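Local coordinates for protein of unknown function with cystatin-like fold (Xanthomonas campestris pv. campestris, PDB 3G8Z) that is of unknown function but adopts the cystatin-like fold of the SnoaL-like family, whose namesake is a polyketide cyclase, at residues 30-34 / 35-39. Residues are numbered along the deposited sequence; the frame is centred on the assembly and turned at random.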
ATOM      1  N   ILE A  30      -1.145 -11.946   9.211  1.00 23.10           N
ATOM      2  CA  ILE A  30      -0.172 -11.255  10.054  1.00 23.12           C
ATOM      3  C   ILE A  30       0.014 -11.961  11.398  1.00 22.64           C
ATOM      4  O   ILE A  30       1.141 -12.162  11.840  1.00 22.71           O
ATOM      5  CB  ILE A  30      -0.547  -9.780  10.286  1.00 23.61           C
ATOM      6  CG1 ILE A  30      -0.554  -9.009   8.956  1.00 24.05           C
ATOM      7  CG2 ILE A  30       0.421  -9.116  11.294  1.00 23.46           C
ATOM      8  CD1 ILE A  30       0.833  -8.807   8.333  1.00 23.01           C
ATOM      9  N   THR A  31      -1.065 -12.367  12.047  1.00 22.37           N
ATOM     10  CA  THR A  31      -0.924 -13.092  13.301  1.00 22.77           C
ATOM     11  C   THR A  31      -0.083 -14.366  13.107  1.00 22.88           C
ATOM     12  O   THR A  31       0.753 -14.722  13.950  1.00 22.75           O
ATOM     13  CB  THR A  31      -2.286 -13.449  13.852  1.00 23.20           C
ATOM     14  OG1 THR A  31      -2.962 -12.237  14.187  1.00 22.48           O
ATOM     15  CG2 THR A  31      -2.181 -14.369  15.078  1.00 23.38           C
ATOM     16  N   ALA A  32      -0.288 -15.042  11.987  1.00 22.73           N
ATOM     17  CA  ALA A  32       0.402 -16.309  11.748  1.00 23.34           C
ATOM     18  C   ALA A  32       1.897 -16.082  11.502  1.00 23.51           C
ATOM     19  O   ALA A  32       2.752 -16.817  12.023  1.00 23.53           O
ATOM     20  CB  ALA A  32      -0.262 -17.071  10.599  1.00 22.66           C
ATOM     21  N   ILE A  33       2.223 -15.046  10.753  1.00 23.94           N
ATOM     22  CA  ILE A  33       3.634 -14.637  10.603  1.00 24.41           C
ATOM     23  C   ILE A  33       4.214 -14.324  11.978  1.00 24.84           C
ATOM     24  O   ILE A  33       5.266 -14.846  12.354  1.00 25.27           O
ATOM     25  CB  ILE A  33       3.773 -13.430   9.678  1.00 24.74           C
ATOM     26  CG1 ILE A  33       3.484 -13.849   8.237  1.00 24.98           C
ATOM     27  CG2 ILE A  33       5.168 -12.810   9.756  1.00 25.30           C
ATOM     28  CD1 ILE A  33       3.317 -12.692   7.358  1.00 29.00           C
ATOM     29  N   GLN A  34       3.499 -13.530  12.762  1.00 25.19           N
ATOM     30  CA  GLN A  34       4.022 -13.098  14.049  1.00 25.64           C
ATOM     31  C   GLN A  34       4.228 -14.234  15.035  1.00 25.62           C
ATOM     32  O   GLN A  34       5.164 -14.199  15.843  1.00 24.13           O
ATOM     33  CB  GLN A  34       3.132 -12.036  14.661  1.00 25.84           C
ATOM     34  CG  GLN A  34       3.220 -10.711  13.915  1.00 26.15           C
ATOM     35  CD  GLN A  34       2.416  -9.637  14.579  1.00 27.45           C
ATOM     36  OE1 GLN A  34       1.283  -9.870  14.998  1.00 27.13           O
ATOM     37  NE2 GLN A  34       2.986  -8.432  14.665  1.00 28.21           N
ATOM     38  N   THR A  35       3.372 -15.251  14.969  1.00 25.36           N
ATOM     39  CA  THR A  35       3.460 -16.347  15.922  1.00 25.41           C
ATOM     40  C   THR A  35       4.118 -17.576  15.330  1.00 25.82           C
ATOM     41  O   THR A  35       4.177 -18.608  15.984  1.00 27.32           O
ATOM     42  CB  THR A  35       2.070 -16.734  16.444  1.00 25.00           C
ATOM     43  OG1 THR A  35       1.244 -17.073  15.326  1.00 23.67           O
ATOM     44  CG2 THR A  35       1.454 -15.565  17.237  1.00 23.42           C
ATOM     45  N   GLY A  36       4.601 -17.478  14.102  1.00 26.10           N
ATOM     46  CA  GLY A  36       5.231 -18.602  13.420  1.00 26.49           C
ATOM     47  C   GLY A  36       4.328 -19.784  13.132  1.00 26.83           C
ATOM     48  O   GLY A  36       4.772 -20.929  13.148  1.00 26.71           O
ATOM     49  N   ASP A  37       3.060 -19.511  12.850  1.00 26.44           N
ATOM     50  CA  ASP A  37       2.084 -20.553  12.580  1.00 25.97           C
ATOM     51  C   ASP A  37       2.150 -20.932  11.102  1.00 25.83           C
ATOM     52  O   ASP A  37       1.413 -20.400  10.271  1.00 24.93           O
ATOM     53  CB  ASP A  37       0.674 -20.062  12.945  1.00 26.19           C
ATOM     54  CG  ASP A  37      -0.411 -21.102  12.665  1.00 27.39           C
ATOM     55  OD1 ASP A  37      -0.063 -22.249  12.323  1.00 27.22           O
ATOM     56  OD2 ASP A  37      -1.613 -20.749  12.780  1.00 31.07           O
ATOM     57  N   HIS A  38       3.027 -21.873  10.776  1.00 26.25           N
ATOM     58  CA  HIS A  38       3.196 -22.281   9.386  1.00 26.69           C
ATOM     59  C   HIS A  38       1.978 -22.983   8.835  1.00 25.73           C
ATOM     60  O   HIS A  38       1.718 -22.899   7.639  1.00 26.40           O
ATOM     61  CB  HIS A  38       4.452 -23.135   9.208  1.00 27.60           C
ATOM     62  CG  HIS A  38       5.708 -22.410   9.571  1.00 30.46           C
ATOM     63  ND1 HIS A  38       6.915 -23.052   9.764  1.00 34.15           N
ATOM     64  CD2 HIS A  38       5.936 -21.099   9.818  1.00 33.60           C
ATOM     65  CE1 HIS A  38       7.833 -22.167  10.102  1.00 33.71           C
ATOM     66  NE2 HIS A  38       7.265 -20.975  10.145  1.00 35.33           N
ATOM     67  N   ALA A  39       1.227 -23.662   9.696  1.00 25.07           N
ATOM     68  CA  ALA A  39      -0.002 -24.339   9.285  1.00 24.16           C
ATOM     69  C   ALA A  39      -0.996 -23.351   8.705  1.00 23.30           C
ATOM     70  O   ALA A  39      -1.628 -23.616   7.697  1.00 23.11           O
ATOM     71  CB  ALA A  39      -0.626 -25.066  10.453  1.00 23.82           C
TER
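Ala32 and Asp37 meet where helix 22-35 ends in a Schellman motif and the chain turns into helix 38-44. Asp37 N donates to Ala32 O over 2.8 Å, and Gly36, at positive phi (64°), carries the chain out of the helix. Gly36 N also hydrogen-bonds to Ile33 O, coming from above the plane of that carbonyl; these are the two nested bonds of the motif. The tight part is at Ala32, whose buried CB packs 3.9 Å from Asp37 CB. Asp37 then serves as N-cap of the next helix: with CG anti to its backbone N (chi1 179°), its carboxylate caps a backbone N of the first turn, and OD2 also hydrogen-bonds to Thr40 OG1.

On the solvent side the side chains pack loosely, Thr31 CG2 lying 4.4 Å from Thr35 OG1, yet the backbone is held firmly. Thr35 grips Thr31 O twice, through N at 2.9 Å and OG1 at 2.8 Å, from opposite faces of the carbonyl plane; OG1 sits between its own backbone N and carbonyl carbon (chi1 57°), which turns the hydroxyl back onto that oxygen. The extended Gln34 chain carries NE2 to a hydrogen bond with Ile86 O.

Buried Ile30 and partly exposed Ile33 rest on strand 85-95, while Ala32 and Ile33 touch Leu41 of helix 38-44.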